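PDB 3NA6: succinylglutamate desuccinylase/aspartoacylase from Ruegeria sp. TM1040, which probably hydrolyses the amide bond of N-acylated amino acids, as metal-dependent desuccinylases and aspartoacylases do. Local coordinates for residues Y90-Y93 and P94-R97; R101-P104 and I105-G108; A225-G228 and L229-L233; S310-P314 and G315-S319. All blocks are in the same frame, centred on the assembly; numbering follows the deposited sequence.

In the fold
Interactions 1 and 2 follow one another and touch, with centres 9 Å apart: a helix start and the loop beyond it. Interaction 3 lies on helix 219-235, across the chain's centre from interaction 2. All three lie within the catalytic domain. Interaction 4 belongs to the β-sheets near the C-terminus. Interactions 1, 3 and 4 are mostly buried, whereas interaction 2 is only partly so. Their chemistry differs accordingly: stacked rings and capping in 1, side-chain-to-backbone turns with a water in 2, helical bonds with outlying charges in 3, a sandwiched imidazole in 4. Interactions 1, 3 and 4 meet the second subunit, 2 and 4 the fourth.

Interaction 1: residues Y90-Y93 and P94-R97; sequences YFNY and PAFR
N92 stands at the N-cap of the short helix 93-97 and reaches forward to A95, so this contact is the capped first turn of a helix. The evidence is a weak capping bond, A95 N to N92 OD1 at 3.4 Å, made with CG anti to the backbone N (chi1 -169°), which brings the amide beside the helix start. The backbone adds two firmer bonds: F96 N gives to N92 O at 2.9 Å, and R97 N gives to Y93 O at 2.8 Å. Just before the helix the chain bends sharply, N92 being the centre of an inverse gamma turn closed by a weak bond from Y93 N to F91 O.

Two aromatic contacts flank the turn. The Y90 and F96 rings form an offset stack, their centroids 3.8 Å apart and their planes only 9° from parallel. On the Y93 ring, R97 CG rests over one face, 3.8 Å from the centroid in a CH-pi contact, offset toward the rim. The R97 chain lies alongside the tyrosine and then bends at its second and third torsions, which carries NH1 to Y93 OH at 2.7 Å; the N-H...O angle of 121° makes this a weak bond.

Y90 OH is bonded to Q70 and to the backbone O of S289 of the second subunit, while Y93 and R97 pack on D291 of that same subunit. The helix start is thus held mainly by its two backbone bonds, the N92 cap being long and weak, while the near-parallel stack is fixed at its tyrosine end by the two bonds of Y90 OH, one of them across the subunit interface.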
loop_
_atom_site.group_PDB
_atom_site.type_symbol
_atom_site.label_atom_id
_atom_site.label_comp_id
_atom_site.label_asym_id
_atom_site.label_seq_id
_atom_site.Cartn_x
_atom_site.Cartn_y
_atom_site.Cartn_z
ATOM N N TYR A 90 -14.932 -4.418 -23.005
ATOM C CA TYR A 90 -13.941 -4.471 -21.947
ATOM C C TYR A 90 -13.491 -5.927 -21.732
ATOM O O TYR A 90 -14.024 -6.644 -20.915
ATOM C CB TYR A 90 -14.514 -3.872 -20.666
ATOM C CG TYR A 90 -15.270 -2.583 -20.792
ATOM C CD1 TYR A 90 -14.715 -1.484 -21.413
ATOM C CD2 TYR A 90 -16.526 -2.439 -20.204
ATOM C CE1 TYR A 90 -15.410 -0.238 -21.473
ATOM C CE2 TYR A 90 -17.224 -1.228 -20.246
ATOM C CZ TYR A 90 -16.662 -0.123 -20.911
ATOM O OH TYR A 90 -17.356 1.080 -20.953
ATOM N N PHE A 91 -12.516 -6.352 -22.524
ATOM C CA PHE A 91 -12.070 -7.737 -22.622
ATOM C C PHE A 91 -11.342 -8.180 -21.339
ATOM O O PHE A 91 -11.758 -9.117 -20.685
ATOM C CB PHE A 91 -11.190 -7.800 -23.858
ATOM C CG PHE A 91 -10.760 -9.181 -24.318
ATOM C CD1 PHE A 91 -11.281 -10.351 -23.822
ATOM C CD2 PHE A 91 -9.812 -9.253 -25.327
ATOM C CE1 PHE A 91 -10.850 -11.560 -24.300
ATOM C CE2 PHE A 91 -9.387 -10.468 -25.826
ATOM C CZ PHE A 91 -9.890 -11.608 -25.315
ATOM N N ASN A 92 -10.260 -7.521 -20.958
ATOM C CA ASN A 92 -9.715 -7.760 -19.618
ATOM C C ASN A 92 -10.421 -6.809 -18.685
ATOM O O ASN A 92 -9.873 -5.770 -18.275
ATOM C CB ASN A 92 -8.208 -7.576 -19.530
ATOM C CG ASN A 92 -7.657 -8.080 -18.218
ATOM O OD1 ASN A 92 -8.426 -8.328 -17.270
ATOM N ND2 ASN A 92 -6.343 -8.304 -18.163
ATOM N N TYR A 93 -11.637 -7.190 -18.338
ATOM C CA TYR A 93 -12.518 -6.320 -17.605
ATOM C C TYR A 93 -11.901 -5.813 -16.300
ATOM O O TYR A 93 -11.920 -4.610 -16.032
ATOM C CB TYR A 93 -13.888 -6.963 -17.410
ATOM C CG TYR A 93 -14.867 -6.068 -16.665
ATOM C CD1 TYR A 93 -15.211 -4.819 -17.151
ATOM C CD2 TYR A 93 -15.413 -6.471 -15.462
ATOM C CE1 TYR A 93 -16.092 -4.012 -16.473
ATOM C CE2 TYR A 93 -16.280 -5.658 -14.765
ATOM C CZ TYR A 93 -16.618 -4.441 -15.281
ATOM O OH TYR A 93 -17.480 -3.662 -14.582
ATOM N N PRO A 94 -11.297 -6.704 -15.514
ATOM C CA PRO A 94 -10.651 -6.200 -14.290
ATOM C C PRO A 94 -9.562 -5.169 -14.549
ATOM O O PRO A 94 -9.507 -4.158 -13.815
ATOM C CB PRO A 94 -10.112 -7.477 -13.633
ATOM C CG PRO A 94 -11.078 -8.545 -14.121
ATOM C CD PRO A 94 -11.282 -8.177 -15.557
ATOM N N ALA A 95 -8.757 -5.361 -15.603
ATOM C CA ALA A 95 -7.719 -4.388 -15.946
ATOM C C ALA A 95 -8.405 -3.076 -16.333
ATOM O O ALA A 95 -8.002 -1.995 -15.893
ATOM C CB ALA A 95 -6.815 -4.866 -17.081
ATOM N N PHE A 96 -9.455 -3.169 -17.134
ATOM C CA PHE A 96 -10.197 -1.954 -17.512
ATOM C C PHE A 96 -10.736 -1.206 -16.287
ATOM O O PHE A 96 -10.583 0.013 -16.174
ATOM C CB PHE A 96 -11.320 -2.254 -18.497
ATOM C CG PHE A 96 -12.222 -1.109 -18.709
ATOM C CD1 PHE A 96 -11.815 -0.046 -19.478
ATOM C CD2 PHE A 96 -13.463 -1.056 -18.096
ATOM C CE1 PHE A 96 -12.623 1.050 -19.645
ATOM C CE2 PHE A 96 -14.289 0.036 -18.280
ATOM C CZ PHE A 96 -13.858 1.098 -19.057
ATOM N N ARG A 97 -11.341 -1.913 -15.353
ATOM C CA ARG A 97 -11.836 -1.237 -14.168
ATOM C C ARG A 97 -10.736 -0.547 -13.355
ATOM O O ARG A 97 -11.023 0.429 -12.704
ATOM C CB ARG A 97 -12.628 -2.186 -13.267
ATOM C CG ARG A 97 -14.019 -2.580 -13.834
ATOM C CD ARG A 97 -14.951 -1.369 -14.277
ATOM N NE ARG A 97 -15.622 -0.593 -13.218
ATOM C CZ ARG A 97 -16.527 -1.064 -12.346
ATOM N NH1 ARG A 97 -16.879 -2.351 -12.309
ATOM N NH2 ARG A 97 -17.070 -0.235 -11.462
#

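Interaction 2: residues R101-P104 and I105-G108; sequences RTSP and IDRG
The R107 guanidinium has T102 OG1 at its edge, close to its plane, with S103 O and P104 CA approaching obliquely. The other flat group, the D106 carboxylate, receives G108 N at OD1 on the anti side, 28° out of its plane. That bond, 2.8 Å from G108 N to D106 OD1, closes an Asx turn, and S103 CB lies 3.3 Å from the same OD1.

Around these groups the loop is tied to itself. S103 OG accepts from I105 N at 3.0 Å, reached with OG anti to the backbone N (chi1 175°). S103 N gives to G108 O at 3.2 Å, and R107 N makes a short but poorly angled, weak bond to S103 O. A water bridges the arginine to the chain, donating to T102 O at 2.7 Å and accepting from R107 NH2 at 2.8 Å.

Outside the loop, D106 OD1 also bonds T123 OG1, and T102 OG1 bonds D30 of the fourth subunit, an aspartate on which R107 packs as well. Replacing D106 with an alanine would probably leave G108 N and T123 OG1 without their shared acceptor and set the turn free to shift.

R107 NE is buried here with no partner in the model. The guanidinium is thus held by its water and by packing, while the loop's shape rests on backbone bonds together with the side-chain oxygens of S103 and D106, which accept from backbone N-H groups.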
loop_
_atom_site.group_PDB
_atom_site.type_symbol
_atom_site.label_atom_id
_atom_site.label_comp_id
_atom_site.label_asym_id
_atom_site.label_seq_id
_atom_site.Cartn_x
_atom_site.Cartn_y
_atom_site.Cartn_z
ATOM N N ARG A 101 -3.008 -1.567 -17.738
ATOM C CA ARG A 101 -2.653 -2.523 -18.785
ATOM C C ARG A 101 -3.000 -3.977 -18.396
ATOM O O ARG A 101 -3.623 -4.711 -19.167
ATOM C CB ARG A 101 -1.192 -2.395 -19.093
ATOM C CG ARG A 101 -0.650 -3.318 -20.168
ATOM C CD ARG A 101 0.779 -2.979 -20.429
ATOM N NE ARG A 101 1.372 -3.894 -21.386
ATOM C CZ ARG A 101 1.294 -3.772 -22.685
ATOM N NH1 ARG A 101 0.677 -2.732 -23.240
ATOM N NH2 ARG A 101 1.908 -4.675 -23.439
ATOM N N THR A 102 -2.660 -4.327 -17.166
ATOM C CA THR A 102 -2.799 -5.679 -16.651
ATOM C C THR A 102 -3.778 -5.719 -15.502
ATOM O O THR A 102 -4.058 -4.702 -14.844
ATOM C CB THR A 102 -1.450 -6.258 -16.235
ATOM O OG1 THR A 102 -0.900 -5.509 -15.129
ATOM C CG2 THR A 102 -0.513 -6.215 -17.449
ATOM N N SER A 103 -4.296 -6.911 -15.256
ATOM C CA SER A 103 -5.238 -7.103 -14.172
ATOM C C SER A 103 -4.635 -6.866 -12.779
ATOM O O SER A 103 -3.556 -7.375 -12.440
ATOM C CB SER A 103 -5.825 -8.537 -14.255
ATOM O OG SER A 103 -6.667 -8.811 -13.133
ATOM N N PRO A 104 -5.356 -6.138 -11.934
ATOM C CA PRO A 104 -4.930 -6.034 -10.561
ATOM C C PRO A 104 -5.123 -7.346 -9.751
ATOM O O PRO A 104 -4.490 -7.511 -8.734
ATOM C CB PRO A 104 -5.817 -4.912 -10.034
ATOM C CG PRO A 104 -7.061 -5.040 -10.777
ATOM C CD PRO A 104 -6.691 -5.543 -12.136
ATOM N N ILE A 105 -5.941 -8.283 -10.227
ATOM C CA ILE A 105 -6.143 -9.560 -9.541
ATOM C C ILE A 105 -4.889 -10.440 -9.624
ATOM O O ILE A 105 -4.463 -10.985 -8.623
ATOM C CB ILE A 105 -7.384 -10.338 -10.099
ATOM C CG1 ILE A 105 -8.680 -9.523 -9.940
ATOM C CG2 ILE A 105 -7.564 -11.700 -9.384
ATOM C CD1 ILE A 105 -9.942 -10.102 -10.751
ATOM N N ASP A 106 -4.271 -10.546 -10.807
ATOM C CA ASP A 106 -3.166 -11.478 -11.040
ATOM C C ASP A 106 -2.012 -10.895 -11.871
ATOM O O ASP A 106 -1.090 -11.602 -12.264
ATOM C CB ASP A 106 -3.729 -12.735 -11.711
ATOM C CG ASP A 106 -4.635 -12.407 -12.926
ATOM O OD1 ASP A 106 -4.367 -11.397 -13.628
ATOM O OD2 ASP A 106 -5.615 -13.145 -13.157
ATOM N N ARG A 107 -2.042 -9.600 -12.130
ATOM C CA ARG A 107 -1.047 -8.961 -12.956
ATOM C C ARG A 107 -1.048 -9.562 -14.369
ATOM O O ARG A 107 -0.107 -9.393 -15.125
ATOM C CB ARG A 107 0.326 -9.112 -12.296
ATOM C CG ARG A 107 1.209 -7.886 -12.356
ATOM C CD ARG A 107 1.076 -7.009 -11.108
ATOM N NE ARG A 107 -0.087 -6.124 -11.189
ATOM C CZ ARG A 107 -0.578 -5.415 -10.173
ATOM N NH1 ARG A 107 -0.023 -5.470 -8.965
ATOM N NH2 ARG A 107 -1.646 -4.652 -10.367
ATOM N N GLY A 108 -2.119 -10.246 -14.741
ATOM C CA GLY A 108 -2.159 -10.912 -16.038
ATOM C C GLY A 108 -2.226 -9.948 -17.214
ATOM O O GLY A 108 -3.079 -9.048 -17.256
HETATM O O HOH W 1 -2.678 -3.678 -12.793
#

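Interaction 3: residues A225-G228 and L229-L233; sequences AKKG and LRNVL
K227 and N231 meet one helical turn apart, their side chains crossing obliquely so that N231 ND2 lies 3.7 Å from K227 CG. N231 carries its CG anti to the carbonyl carbon (chi1 -77°), which puts the amide carbon close to the preceding turn, 3.2 Å from K227 O. K227 O accepts from N231 N at 2.7 Å, with an N-H...O angle of 168°. Alongside, G228 O takes V232 N at 2.9 Å, while both methyl branches of V232, CG1 and CG2, come to 3.4 Å from the same G228 O.

The same helical pattern is kept earlier in the turn: L229 N gives to A225 O at 3.0 Å and R230 N to K226 O at 2.9 Å.

The next shell fixes the ends of the polar chains. N231 ND2 bonds Q244 O and, weakly, A177 O; K227 NZ hydrogen-bonds N179 OD1 and forms a salt bridge to D246; R230 NH1 bonds E242 O. K226 NZ pairs with E71 and with E269 of the second subunit. A leucine in place of N231 would probably leave Q244 O without its amide donor and loosen the tie between this helix and the loop at 244.

One face of helix 219-235 is apolar, set against helix 64-75 and strand 51-55: A225 packs on A68, L229 on L54, L69 and L72, and L233 on L72 and A52. Its polar chains are anchored by carbonyls and carboxylates. Two carboxylates at K226 would be expected to stabilise its positive charge.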
loop_
_atom_site.group_PDB
_atom_site.type_symbol
_atom_site.label_atom_id
_atom_site.label_comp_id
_atom_site.label_asym_id
_atom_site.label_seq_id
_atom_site.Cartn_x
_atom_site.Cartn_y
_atom_site.Cartn_z
ATOM N N ALA A 225 -11.555 4.497 -35.017
ATOM C CA ALA A 225 -12.029 3.204 -34.526
ATOM C C ALA A 225 -13.430 2.874 -35.032
ATOM O O ALA A 225 -13.684 1.744 -35.428
ATOM C CB ALA A 225 -12.010 3.139 -32.966
ATOM N N LYS A 226 -14.336 3.854 -35.002
ATOM C CA LYS A 226 -15.707 3.637 -35.438
ATOM C C LYS A 226 -15.822 3.341 -36.952
ATOM O O LYS A 226 -16.603 2.445 -37.365
ATOM C CB LYS A 226 -16.599 4.833 -35.096
ATOM C CG LYS A 226 -16.816 5.040 -33.602
ATOM C CD LYS A 226 -17.702 6.265 -33.337
ATOM C CE LYS A 226 -17.652 6.698 -31.876
ATOM N NZ LYS A 226 -18.424 7.923 -31.685
ATOM N N LYS A 227 -15.089 4.109 -37.754
ATOM C CA LYS A 227 -15.088 3.934 -39.211
ATOM C C LYS A 227 -14.475 2.577 -39.571
ATOM O O LYS A 227 -15.020 1.816 -40.381
ATOM C CB LYS A 227 -14.312 5.070 -39.875
ATOM C CG LYS A 227 -13.874 4.866 -41.322
ATOM C CD LYS A 227 -12.773 5.912 -41.717
ATOM C CE LYS A 227 -11.953 5.468 -42.906
ATOM N NZ LYS A 227 -10.688 6.244 -43.118
ATOM N N GLY A 228 -13.327 2.303 -38.980
ATOM C CA GLY A 228 -12.624 1.044 -39.209
ATOM C C GLY A 228 -13.514 -0.143 -38.850
ATOM O O GLY A 228 -13.594 -1.088 -39.617
ATOM N N LEU A 229 -14.214 -0.063 -37.718
ATOM C CA LEU A 229 -15.118 -1.124 -37.254
ATOM C C LEU A 229 -16.287 -1.314 -38.205
ATOM O O LEU A 229 -16.584 -2.447 -38.636
ATOM C CB LEU A 229 -15.662 -0.801 -35.880
ATOM C CG LEU A 229 -16.623 -1.780 -35.193
ATOM C CD1 LEU A 229 -15.980 -3.193 -35.181
ATOM C CD2 LEU A 229 -17.039 -1.278 -33.746
ATOM N N ARG A 230 -16.925 -0.200 -38.575
ATOM C CA ARG A 230 -18.019 -0.259 -39.510
ATOM C C ARG A 230 -17.537 -0.797 -40.863
ATOM O O ARG A 230 -18.163 -1.716 -41.426
ATOM C CB ARG A 230 -18.688 1.098 -39.655
ATOM C CG ARG A 230 -19.923 1.063 -40.549
ATOM C CD ARG A 230 -20.609 2.449 -40.676
ATOM N NE ARG A 230 -21.581 2.451 -41.770
ATOM C CZ ARG A 230 -21.313 2.701 -43.059
ATOM N NH1 ARG A 230 -20.088 3.019 -43.484
ATOM N NH2 ARG A 230 -22.300 2.635 -43.942
ATOM N N ASN A 231 -16.433 -0.253 -41.377
ATOM C CA ASN A 231 -15.848 -0.764 -42.610
ATOM C C ASN A 231 -15.600 -2.272 -42.606
ATOM O O ASN A 231 -15.999 -2.954 -43.570
ATOM C CB ASN A 231 -14.541 -0.082 -42.953
ATOM C CG ASN A 231 -14.723 1.325 -43.561
ATOM O OD1 ASN A 231 -15.819 1.751 -43.897
ATOM N ND2 ASN A 231 -13.624 2.038 -43.684
ATOM N N VAL A 232 -14.923 -2.801 -41.574
ATOM C CA VAL A 232 -14.628 -4.241 -41.586
ATOM C C VAL A 232 -15.921 -5.057 -41.455
ATOM O O VAL A 232 -16.049 -6.119 -42.074
ATOM C CB VAL A 232 -13.549 -4.683 -40.564
ATOM C CG1 VAL A 232 -12.236 -3.944 -40.841
ATOM C CG2 VAL A 232 -14.014 -4.469 -39.133
ATOM N N LEU A 233 -16.876 -4.566 -40.666
ATOM C CA LEU A 233 -18.160 -5.255 -40.558
ATOM C C LEU A 233 -18.946 -5.297 -41.891
ATOM O O LEU A 233 -19.647 -6.290 -42.172
ATOM C CB LEU A 233 -19.007 -4.692 -39.403
ATOM C CG LEU A 233 -18.478 -4.963 -37.977
ATOM C CD1 LEU A 233 -19.395 -4.329 -36.920
ATOM C CD2 LEU A 233 -18.266 -6.445 -37.720
#

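Interaction 4: residues S310-P314 and G315-S319; sequences SRHFP and GMIKS
G315 joins P314 to strand 316-317; its backbone bonds F268 in the same chain and also reaches the second subunit. Next comes M316, here a selenomethionine, whose carbonyl does the polar work. H312 NE2 gives its hydrogen to M316 O at 2.8 Å, with an N-H...O angle of 158°. The oxygen lies close to the imidazole plane, at the ring edge, but the donor stands 40° above the plane of the M316 carbonyl, away from its lone pairs. The M316 side chain itself leads off toward S99 of the second subunit.

I317 then covers the imidazole. Its CG1 sits 3.6 Å from the centroid of the H312 ring and almost on the ring normal, a CH-pi contact over the middle of the face. P314 CD covers the opposite face, offset toward the rim, so the ring is sandwiched. H312 reaches this slot with its CG anti to the backbone N (chi1 175°), and its ring also meets F268 edge-to-face.

Beyond I317, K318 NZ bonds D31 O of the fourth subunit. Within 310-314, R311 grips H312 O side-on with two nitrogens, NE at 2.8 Å and NH2 at 3.1 Å, with H312 O lying in the guanidinium plane, while R311 NH1 reaches S217 O of the second subunit.

The whole is a tight link between β-strands of two sheets: strand 306-312 belongs to the curled five-stranded antiparallel sheet, and strand 316-317 edges the four-stranded one beside strand 266-270, within the β-rich C-terminal part of the chain.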
loop_
_atom_site.group_PDB
_atom_site.type_symbol
_atom_site.label_atom_id
_atom_site.label_comp_id
_atom_site.label_asym_id
_atom_site.label_seq_id
_atom_site.Cartn_x
_atom_site.Cartn_y
_atom_site.Cartn_z
ATOM N N SER A 310 6.259 5.560 -33.160
ATOM C CA SER A 310 5.948 5.232 -31.779
ATOM C C SER A 310 6.822 6.058 -30.860
ATOM O O SER A 310 7.967 6.341 -31.199
ATOM C CB SER A 310 6.214 3.749 -31.506
ATOM O OG SER A 310 5.684 3.415 -30.219
ATOM N N ARG A 311 6.297 6.450 -29.704
ATOM C CA ARG A 311 7.120 7.150 -28.703
ATOM C C ARG A 311 6.763 6.776 -27.283
ATOM O O ARG A 311 5.613 6.457 -26.998
ATOM C CB ARG A 311 7.013 8.667 -28.852
ATOM C CG ARG A 311 5.590 9.250 -28.870
ATOM C CD ARG A 311 5.572 10.750 -28.473
ATOM N NE ARG A 311 6.001 10.926 -27.072
ATOM C CZ ARG A 311 6.052 12.096 -26.425
ATOM N NH1 ARG A 311 5.716 13.215 -27.031
ATOM N NH2 ARG A 311 6.460 12.140 -25.157
ATOM N N HIS A 312 7.760 6.836 -26.401
ATOM C CA HIS A 312 7.515 6.805 -24.967
ATOM C C HIS A 312 6.611 7.982 -24.676
ATOM O O HIS A 312 6.905 9.090 -25.131
ATOM C CB HIS A 312 8.841 6.975 -24.213
ATOM C CG HIS A 312 8.699 7.070 -22.728
ATOM N ND1 HIS A 312 8.554 5.961 -21.916
ATOM C CD2 HIS A 312 8.737 8.143 -21.900
ATOM C CE1 HIS A 312 8.469 6.355 -20.656
ATOM N NE2 HIS A 312 8.586 7.673 -20.616
ATOM N N PHE A 313 5.553 7.770 -23.891
ATOM C CA PHE A 313 4.605 8.847 -23.594
ATOM C C PHE A 313 4.911 9.754 -22.372
ATOM O O PHE A 313 5.007 10.965 -22.532
ATOM C CB PHE A 313 3.198 8.259 -23.548
ATOM C CG PHE A 313 2.113 9.273 -23.412
ATOM C CD1 PHE A 313 1.581 9.866 -24.531
ATOM C CD2 PHE A 313 1.583 9.585 -22.174
ATOM C CE1 PHE A 313 0.576 10.782 -24.430
ATOM C CE2 PHE A 313 0.564 10.498 -22.070
ATOM C CZ PHE A 313 0.060 11.088 -23.220
ATOM N N PRO A 314 5.115 9.177 -21.160
ATOM C CA PRO A 314 5.209 10.004 -19.981
ATOM C C PRO A 314 6.432 10.915 -19.943
ATOM O O PRO A 314 7.439 10.638 -20.571
ATOM C CB PRO A 314 5.255 8.974 -18.807
ATOM C CG PRO A 314 4.700 7.730 -19.363
ATOM C CD PRO A 314 5.098 7.743 -20.823
ATOM N N GLY A 315 6.303 12.010 -19.205
ATOM C CA GLY A 315 7.361 12.966 -19.009
ATOM C C GLY A 315 8.630 12.375 -18.460
ATOM O O GLY A 315 9.710 12.861 -18.752
HETATM N N MSE A 316 8.497 11.331 -17.653
HETATM C CA MSE A 316 9.628 10.710 -17.021
HETATM C C MSE A 316 9.820 9.399 -17.775
HETATM O O MSE A 316 8.829 8.689 -18.045
HETATM C CB MSE A 316 9.249 10.468 -15.557
HETATM C CG MSE A 316 10.365 10.196 -14.655
HETATM SE SE MSE A 316 11.441 11.808 -14.275
HETATM C CE MSE A 316 12.891 10.604 -13.710
ATOM N N ILE A 317 11.074 9.085 -18.137
ATOM C CA ILE A 317 11.410 7.841 -18.783
ATOM C C ILE A 317 12.314 7.040 -17.835
ATOM O O ILE A 317 13.007 7.609 -17.007
ATOM C CB ILE A 317 12.054 8.072 -20.175
ATOM C CG1 ILE A 317 12.187 6.742 -20.940
ATOM C CG2 ILE A 317 13.433 8.842 -20.029
ATOM C CD1 ILE A 317 12.538 6.920 -22.475
ATOM N N LYS A 318 12.250 5.719 -17.932
ATOM C CA LYS A 318 13.054 4.833 -17.105
ATOM C C LYS A 318 14.087 4.095 -17.916
ATOM O O LYS A 318 13.906 3.842 -19.103
ATOM C CB LYS A 318 12.156 3.820 -16.427
ATOM C CG LYS A 318 11.137 4.487 -15.564
ATOM C CD LYS A 318 10.474 3.490 -14.660
ATOM C CE LYS A 318 9.308 2.892 -15.345
ATOM N NZ LYS A 318 8.313 3.977 -15.492
ATOM N N SER A 319 15.163 3.711 -17.252
ATOM C CA SER A 319 16.117 2.816 -17.839
ATOM C C SER A 319 15.418 1.566 -18.402
ATOM O O SER A 319 14.568 0.936 -17.752
ATOM C CB SER A 319 17.172 2.444 -16.804
ATOM O OG SER A 319 18.237 1.811 -17.452
#